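Local structure of MtVAO615 (Myceliophthora thermophila, 6F72) at residues A[253-256]-A[262-265]; A[300-305]-A[392-397]. The protein is probably a flavoprotein oxidase of unknown substrate that carries one bicovalently bound FAD and, once reduced, reacts rapidly with molecular oxygen. One frame throughout, in Å; residues are numbered along the deposited sequence.

Interaction 1: A[253-256]-A[262-265]; sequences EWEV and RHLV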
ATOM      1  N   GLU A 253     -16.564  10.541  -1.546  1.00 20.36           N
ATOM      2  CA  GLU A 253     -16.109  11.741  -2.250  1.00 20.49           C
ATOM      3  C   GLU A 253     -14.606  11.782  -2.261  1.00 20.20           C
ATOM      4  O   GLU A 253     -13.988  11.303  -1.321  1.00 20.01           O
ATOM      5  CB  GLU A 253     -16.594  12.997  -1.530  1.00 20.94           C
ATOM      6  CG  GLU A 253     -18.104  13.159  -1.594  1.00 21.40           C
ATOM      7  CD  GLU A 253     -18.602  14.417  -0.917  1.00 21.96           C
ATOM      8  OE1 GLU A 253     -17.980  15.486  -1.107  1.00 22.13           O
ATOM      9  OE2 GLU A 253     -19.635  14.327  -0.224  1.00 22.32           O
ATOM     10  N   TRP A 254     -14.053  12.344  -3.339  1.00 20.25           N
ATOM     11  CA  TRP A 254     -12.644  12.718  -3.446  1.00 20.16           C
ATOM     12  C   TRP A 254     -12.612  14.218  -3.662  1.00 20.57           C
ATOM     13  O   TRP A 254     -13.291  14.728  -4.558  1.00 20.82           O
ATOM     14  CB  TRP A 254     -11.966  12.070  -4.655  1.00 19.95           C
ATOM     15  CG  TRP A 254     -11.823  10.578  -4.589  1.00 19.68           C
ATOM     16  CD1 TRP A 254     -12.549   9.645  -5.296  1.00 19.64           C
ATOM     17  CD2 TRP A 254     -10.894   9.844  -3.789  1.00 19.45           C
ATOM     18  NE1 TRP A 254     -12.128   8.374  -4.974  1.00 19.46           N
ATOM     19  CE2 TRP A 254     -11.115   8.465  -4.049  1.00 19.30           C
ATOM     20  CE3 TRP A 254      -9.896  10.214  -2.858  1.00 19.41           C
ATOM     21  CZ2 TRP A 254     -10.372   7.459  -3.422  1.00 19.14           C
ATOM     22  CZ3 TRP A 254      -9.170   9.210  -2.227  1.00 19.22           C
ATOM     23  CH2 TRP A 254      -9.405   7.849  -2.518  1.00 19.08           C
ATOM     24  N   GLU A 255     -11.811  14.908  -2.855  1.00 20.68           N
ATOM     25  CA  GLU A 255     -11.494  16.302  -3.096  1.00 21.12           C
ATOM     26  C   GLU A 255     -10.086  16.349  -3.684  1.00 20.96           C
ATOM     27  O   GLU A 255      -9.165  15.752  -3.141  1.00 20.64           O
ATOM     28  CB  GLU A 255     -11.588  17.091  -1.795  1.00 21.51           C
ATOM     29  CG  GLU A 255     -11.252  18.569  -1.937  1.00 22.04           C
ATOM     30  CD  GLU A 255     -10.912  19.231  -0.621  1.00 22.39           C
ATOM     31  OE1 GLU A 255     -10.964  18.560   0.435  1.00 22.17           O
ATOM     32  OE2 GLU A 255     -10.588  20.442  -0.645  1.00 22.99           O
ATOM     33  N   VAL A 256      -9.960  17.028  -4.821  1.00 21.24           N
ATOM     34  CA  VAL A 256      -8.771  16.969  -5.663  1.00 21.17           C
ATOM     35  C   VAL A 256      -8.380  18.316  -6.260  1.00 21.79           C
ATOM     36  O   VAL A 256      -9.186  19.242  -6.310  1.00 22.19           O
ATOM     37  CB  VAL A 256      -8.910  15.945  -6.846  1.00 20.86           C
ATOM     38  CG1 VAL A 256      -9.432  14.596  -6.379  1.00 20.37           C
ATOM     39  CG2 VAL A 256      -9.743  16.500  -7.999  1.00 21.20           C
ATOM     40  N   ARG A 262      -7.475  22.901 -11.334  1.00 25.71           N
ATOM     41  CA  ARG A 262      -8.875  23.016 -10.902  1.00 25.74           C
ATOM     42  C   ARG A 262      -9.081  22.241  -9.601  1.00 24.99           C
ATOM     43  O   ARG A 262      -8.755  21.047  -9.517  1.00 24.31           O
ATOM     44  CB  ARG A 262      -9.845  22.511 -11.977  1.00 25.91           C
ATOM     45  CG  ARG A 262     -10.031  23.403 -13.199  1.00 26.89           C
ATOM     46  CD  ARG A 262     -10.851  22.681 -14.265  1.00 27.02           C
ATOM     47  NE  ARG A 262     -10.116  21.525 -14.801  1.00 26.71           N
ATOM     48  CZ  ARG A 262     -10.657  20.399 -15.282  1.00 26.45           C
ATOM     49  NH1 ARG A 262     -11.974  20.221 -15.314  1.00 26.62           N
ATOM     50  NH2 ARG A 262      -9.868  19.434 -15.733  1.00 26.11           N
ATOM     51  N   HIS A 263      -9.603  22.930  -8.590  1.00 25.10           N
ATOM     52  CA  HIS A 263      -9.923  22.332  -7.298  1.00 24.52           C
ATOM     53  C   HIS A 263     -11.340  21.767  -7.418  1.00 24.38           C
ATOM     54  O   HIS A 263     -12.299  22.526  -7.545  1.00 24.91           O
ATOM     55  CB  HIS A 263      -9.800  23.392  -6.188  1.00 24.98           C
ATOM     56  CG  HIS A 263     -10.047  22.882  -4.796  1.00 24.59           C
ATOM     57  ND1 HIS A 263     -10.112  23.722  -3.706  1.00 25.01           N
ATOM     58  CD2 HIS A 263     -10.257  21.632  -4.315  1.00 23.87           C
ATOM     59  CE1 HIS A 263     -10.339  23.018  -2.614  1.00 24.62           C
ATOM     60  NE2 HIS A 263     -10.431  21.745  -2.954  1.00 23.95           N
ATOM     61  N   LEU A 264     -11.456  20.433  -7.408  1.00 23.66           N
ATOM     62  CA  LEU A 264     -12.740  19.749  -7.659  1.00 23.46           C
ATOM     63  C   LEU A 264     -13.102  18.717  -6.603  1.00 22.90           C
ATOM     64  O   LEU A 264     -12.238  18.227  -5.858  1.00 22.48           O
ATOM     65  CB  LEU A 264     -12.740  19.056  -9.031  1.00 23.29           C
ATOM     66  CG  LEU A 264     -12.489  19.832 -10.326  1.00 23.80           C
ATOM     67  CD1 LEU A 264     -12.394  18.841 -11.484  1.00 23.48           C
ATOM     68  CD2 LEU A 264     -13.587  20.852 -10.575  1.00 24.52           C
ATOM     69  N   VAL A 265     -14.394  18.402  -6.548  1.00 22.93           N
ATOM     70  CA  VAL A 265     -14.901  17.274  -5.778  1.00 22.46           C
ATOM     71  C   VAL A 265     -15.469  16.246  -6.774  1.00 22.21           C
ATOM     72  O   VAL A 265     -16.231  16.602  -7.683  1.00 22.59           O
ATOM     73  CB  VAL A 265     -15.946  17.715  -4.718  1.00 22.83           C
ATOM     74  CG1 VAL A 265     -16.558  16.515  -4.007  1.00 22.45           C
ATOM     75  CG2 VAL A 265     -15.301  18.639  -3.684  1.00 23.07           C
TER
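The beta hairpin formed by strands 251-257 and 263-266, part of the FAD-binding PCMH-type region, is closed here by Val256 and Leu264, a hydrogen-bonded antiparallel pair. Val256 N donates to Leu264 O at 2.8 Å, and Leu264 N returns a bond of 2.8 Å to Val256 O, a ring of two bonds that fixes the register. The next pair, Glu255 and Val265, is non-hydrogen-bonded; their CA atoms draw in to 4.4 Å, and Glu255 CA lies 3.4 Å from Leu264 O in a CA-H...O contact.

The face carrying Glu253, Glu255 and His263 is the more polar, although Val265 shares it. His263 NE2 donates to Glu255 OE2 at 2.7 Å, with 146° at the hydrogen. The carboxylate receives it on its anti lone pair, almost in the imidazole plane, and the two flat groups lie only 17° from coplanar. Both side chains leave with CG opposite the backbone N (chi1 179° for Glu255), and this lets an extended glutamate meet the ring at its edge. Ser291 on strand 288-298 takes Glu255 OE1, so the carboxylate is gripped at both oxygens, which would probably favour its charged form. Beside it, Val265 CG1 rests 3.4 Å from Glu253 OE1, while the other oxygen of Glu253 bonds to Tyr185.

Under the opposite face Val256 CG2 touches Leu264 CB at 4.1 Å. Branched valine suits this buried strand position, where Leu274 and Leu278 of helix 272-278 pack against it; Trp254, on the same face, turns its indole away from strand 263-266 and bonds to Ser279 through NE1. A largely polar face and an apolar face backed by a helix make this an amphipathic antiparallel beta hairpin at the margin of the FAD-binding domain's sheet.

Interaction 2: A[300-305]-A[392-397]; sequences GIVGGT and YDHFFT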
ATOM      1  N   GLY A 300     -18.573  -2.297  17.621  1.00 32.26           N
ATOM      2  CA  GLY A 300     -19.116  -3.184  18.633  1.00 33.28           C
ATOM      3  C   GLY A 300     -18.086  -4.260  18.897  1.00 33.24           C
ATOM      4  O   GLY A 300     -16.989  -4.218  18.335  1.00 32.50           O
ATOM      5  N   ILE A 301     -18.445  -5.203  19.765  1.00 34.16           N
ATOM      6  CA  ILE A 301     -17.684  -6.423  20.054  1.00 34.34           C
ATOM      7  C   ILE A 301     -17.009  -6.998  18.792  1.00 33.51           C
ATOM      8  O   ILE A 301     -17.629  -7.068  17.732  1.00 33.29           O
ATOM      9  CB  ILE A 301     -18.619  -7.434  20.799  1.00 35.40           C
ATOM     10  CG1 ILE A 301     -18.374  -7.405  22.311  1.00 36.38           C
ATOM     11  CG2 ILE A 301     -18.523  -8.867  20.277  1.00 35.25           C
ATOM     12  CD1 ILE A 301     -19.017  -6.244  23.041  1.00 37.14           C
ATOM     13  N   VAL A 302     -15.722  -7.340  18.899  1.00 33.33           N
ATOM     14  CA  VAL A 302     -14.984  -7.994  17.806  1.00 32.64           C
ATOM     15  C   VAL A 302     -14.326  -9.271  18.332  1.00 33.03           C
ATOM     16  O   VAL A 302     -13.487  -9.220  19.242  1.00 33.31           O
ATOM     17  CB  VAL A 302     -13.927  -7.072  17.127  1.00 31.83           C
ATOM     18  CG1 VAL A 302     -13.177  -7.814  16.021  1.00 31.01           C
ATOM     19  CG2 VAL A 302     -14.579  -5.833  16.537  1.00 31.67           C
ATOM     20  N   GLY A 303     -14.730 -10.405  17.760  1.00 33.00           N
ATOM     21  CA  GLY A 303     -14.126 -11.701  18.069  1.00 33.36           C
ATOM     22  C   GLY A 303     -12.766 -11.873  17.413  1.00 32.62           C
ATOM     23  O   GLY A 303     -12.552 -11.474  16.264  1.00 31.91           O
ATOM     24  N   GLY A 304     -11.840 -12.478  18.144  1.00 33.00           N
ATOM     25  CA  GLY A 304     -10.477 -12.641  17.653  1.00 32.71           C
ATOM     26  C   GLY A 304      -9.881 -13.966  18.048  1.00 33.19           C
ATOM     27  O   GLY A 304     -10.355 -14.615  18.987  1.00 34.03           O
ATOM     28  N   THR A 305      -8.853 -14.378  17.313  1.00 32.81           N
ATOM     29  CA  THR A 305      -8.062 -15.538  17.694  1.00 33.32           C
ATOM     30  C   THR A 305      -6.678 -15.545  17.085  1.00 33.06           C
ATOM     31  O   THR A 305      -6.451 -14.970  16.016  1.00 32.43           O
ATOM     32  CB  THR A 305      -8.763 -16.881  17.365  1.00 33.45           C
ATOM     33  OG1 THR A 305      -8.114 -17.927  18.095  1.00 34.02           O
ATOM     34  CG2 THR A 305      -8.735 -17.201  15.853  1.00 32.71           C
ATOM     35  N   TYR A 392     -10.723  -1.108  17.483  1.00 31.06           N
ATOM     36  CA  TYR A 392      -9.402  -0.530  17.757  1.00 31.09           C
ATOM     37  C   TYR A 392      -8.583  -1.489  18.620  1.00 31.35           C
ATOM     38  O   TYR A 392      -7.469  -1.860  18.240  1.00 31.05           O
ATOM     39  CB  TYR A 392      -9.530   0.858  18.412  1.00 31.74           C
ATOM     40  CG  TYR A 392      -8.228   1.660  18.518  1.00 31.98           C
ATOM     41  CD1 TYR A 392      -7.301   1.407  19.544  1.00 32.57           C
ATOM     42  CD2 TYR A 392      -7.940   2.691  17.605  1.00 31.56           C
ATOM     43  CE1 TYR A 392      -6.122   2.143  19.648  1.00 32.92           C
ATOM     44  CE2 TYR A 392      -6.762   3.429  17.700  1.00 31.84           C
ATOM     45  CZ  TYR A 392      -5.857   3.151  18.724  1.00 32.47           C
ATOM     46  OH  TYR A 392      -4.684   3.864  18.827  1.00 32.76           O
ATOM     47  N   ASP A 393      -9.167  -1.918  19.742  1.00 31.97           N
ATOM     48  CA  ASP A 393      -8.557  -2.900  20.647  1.00 32.42           C
ATOM     49  C   ASP A 393      -8.163  -4.187  19.976  1.00 31.87           C
ATOM     50  O   ASP A 393      -7.052  -4.667  20.194  1.00 31.95           O
ATOM     51  CB  ASP A 393      -9.482  -3.218  21.817  1.00 33.33           C
ATOM     52  CG  ASP A 393      -9.532  -2.106  22.832  1.00 34.26           C
ATOM     53  OD1 ASP A 393      -8.903  -1.044  22.613  1.00 34.17           O
ATOM     54  OD2 ASP A 393     -10.211  -2.303  23.859  1.00 35.21           O
ATOM     55  N   HIS A 394      -9.077  -4.742  19.171  1.00 31.46           N
ATOM     56  CA  HIS A 394      -8.810  -5.956  18.388  1.00 31.01           C
ATOM     57  C   HIS A 394      -7.621  -5.763  17.452  1.00 30.61           C
ATOM     58  O   HIS A 394      -6.701  -6.591  17.445  1.00 30.65           O
ATOM     59  CB  HIS A 394     -10.047  -6.385  17.596  1.00 30.44           C
ATOM     60  CG  HIS A 394      -9.774  -7.432  16.561  1.00 29.75           C
ATOM     61  ND1 HIS A 394      -9.757  -8.779  16.853  1.00 29.91           N
ATOM     62  CD2 HIS A 394      -9.521  -7.330  15.233  1.00 28.99           C
ATOM     63  CE1 HIS A 394      -9.504  -9.461  15.751  1.00 29.33           C
ATOM     64  NE2 HIS A 394      -9.352  -8.607  14.755  1.00 28.73           N
ATOM     65  N   PHE A 395      -7.658  -4.674  16.677  1.00 30.47           N
ATOM     66  CA  PHE A 395      -6.604  -4.347  15.727  1.00 30.38           C
ATOM     67  C   PHE A 395      -5.217  -4.340  16.381  1.00 31.10           C
ATOM     68  O   PHE A 395      -4.301  -5.014  15.900  1.00 30.69           O
ATOM     69  CB  PHE A 395      -6.871  -3.004  15.033  1.00 30.12           C
ATOM     70  CG  PHE A 395      -5.929  -2.726  13.902  1.00 29.77           C
ATOM     71  CD1 PHE A 395      -4.694  -2.121  14.136  1.00 30.05           C
ATOM     72  CD2 PHE A 395      -6.253  -3.111  12.600  1.00 29.24           C
ATOM     73  CE1 PHE A 395      -3.800  -1.898  13.093  1.00 29.86           C
ATOM     74  CE2 PHE A 395      -5.374  -2.877  11.547  1.00 29.07           C
ATOM     75  CZ  PHE A 395      -4.139  -2.276  11.798  1.00 29.32           C
ATOM     76  N   PHE A 396      -5.077  -3.587  17.473  1.00 32.22           N
ATOM     77  CA  PHE A 396      -3.761  -3.402  18.093  1.00 33.38           C
ATOM     78  C   PHE A 396      -3.317  -4.527  19.034  1.00 34.43           C
ATOM     79  O   PHE A 396      -2.123  -4.629  19.345  1.00 35.12           O
ATOM     80  CB  PHE A 396      -3.603  -1.994  18.697  1.00 33.79           C
ATOM     81  CG  PHE A 396      -3.444  -0.912  17.654  1.00 33.31           C
ATOM     82  CD1 PHE A 396      -2.278  -0.828  16.877  1.00 33.16           C
ATOM     83  CD2 PHE A 396      -4.461   0.010  17.421  1.00 32.98           C
ATOM     84  CE1 PHE A 396      -2.133   0.163  15.907  1.00 32.81           C
ATOM     85  CE2 PHE A 396      -4.318   1.001  16.453  1.00 32.69           C
ATOM     86  CZ  PHE A 396      -3.154   1.081  15.697  1.00 32.48           C
ATOM     87  N   THR A 397      -4.254  -5.386  19.447  1.00 35.00           N
ATOM     88  CA  THR A 397      -3.895  -6.654  20.090  1.00 36.12           C
ATOM     89  C   THR A 397      -3.051  -7.472  19.108  1.00 36.11           C
ATOM     90  O   THR A 397      -1.967  -7.942  19.464  1.00 36.79           O
ATOM     91  CB  THR A 397      -5.129  -7.483  20.511  1.00 36.20           C
ATOM     92  OG1 THR A 397      -5.998  -6.681  21.310  1.00 36.67           O
ATOM     93  CG2 THR A 397      -4.714  -8.715  21.323  1.00 36.83           C
TER
HETATM   94  O   HOH W   1     -10.652  -9.810  19.351  1.00 37.07           O
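Val302 and His394 join the start of strand 302-310 to helix 391-399, which packs against one face of the seven-stranded antiparallel sheet and runs nearly along the strand, their short axes 14° apart. Val302 CG1 sits over one face of the imidazole in a CH-pi contact, 3.6 Å from the centroid of the His394 ring. A compact, branched valine suits this place because one of its methyls can rest on the ring face while the short side chain keeps the strand close. His394 CG lies opposite the helix backbone N (chi1 168°), which sends the ring out toward the strand, and its edge then meets Gly304, whose CA is 3.8 Å from His394 CE1. A beta carbon on Gly304 would fall tightly against ND1, so glycine fits well. Ser388 of strand 382-388 and Ile239 also touch His394, adding to its packing.

Histidine suits a buried seam that needs a flat group with polar atoms at two corners. NE2 bonds to Thr354 on neighbouring strand 348-356, while ND1 faces a bridging water; together these bonds fix the ring's rotation. With an alanine here, Val302 CG1 would probably lose the face it rests on, and Thr354 and the water would each be left without their ring partner. That water lies in the plane of the imidazole, 2.8 Å from His394 ND1, and donates to Val302 O at 2.9 Å.

How the interactions relate
The two contacts belong to different sheets and share no strand or helix; their centres are about 34 Å apart and their nearest atoms about 18 Å. Interaction 1 is local, joining neighbouring strands across a short turn at a partly exposed edge, whereas interaction 2 brings together elements 87 residues apart in a buried seam. Each uses a histidine, but differently: at the surface the ring bonds directly to a carboxylate, while in the interior it is packed by a methyl and linked to the opposing strand through water. Direct main-chain bonds hold 253-256 to 262-265; between 300-305 and 392-397, side-chain packing and solvent do the joining.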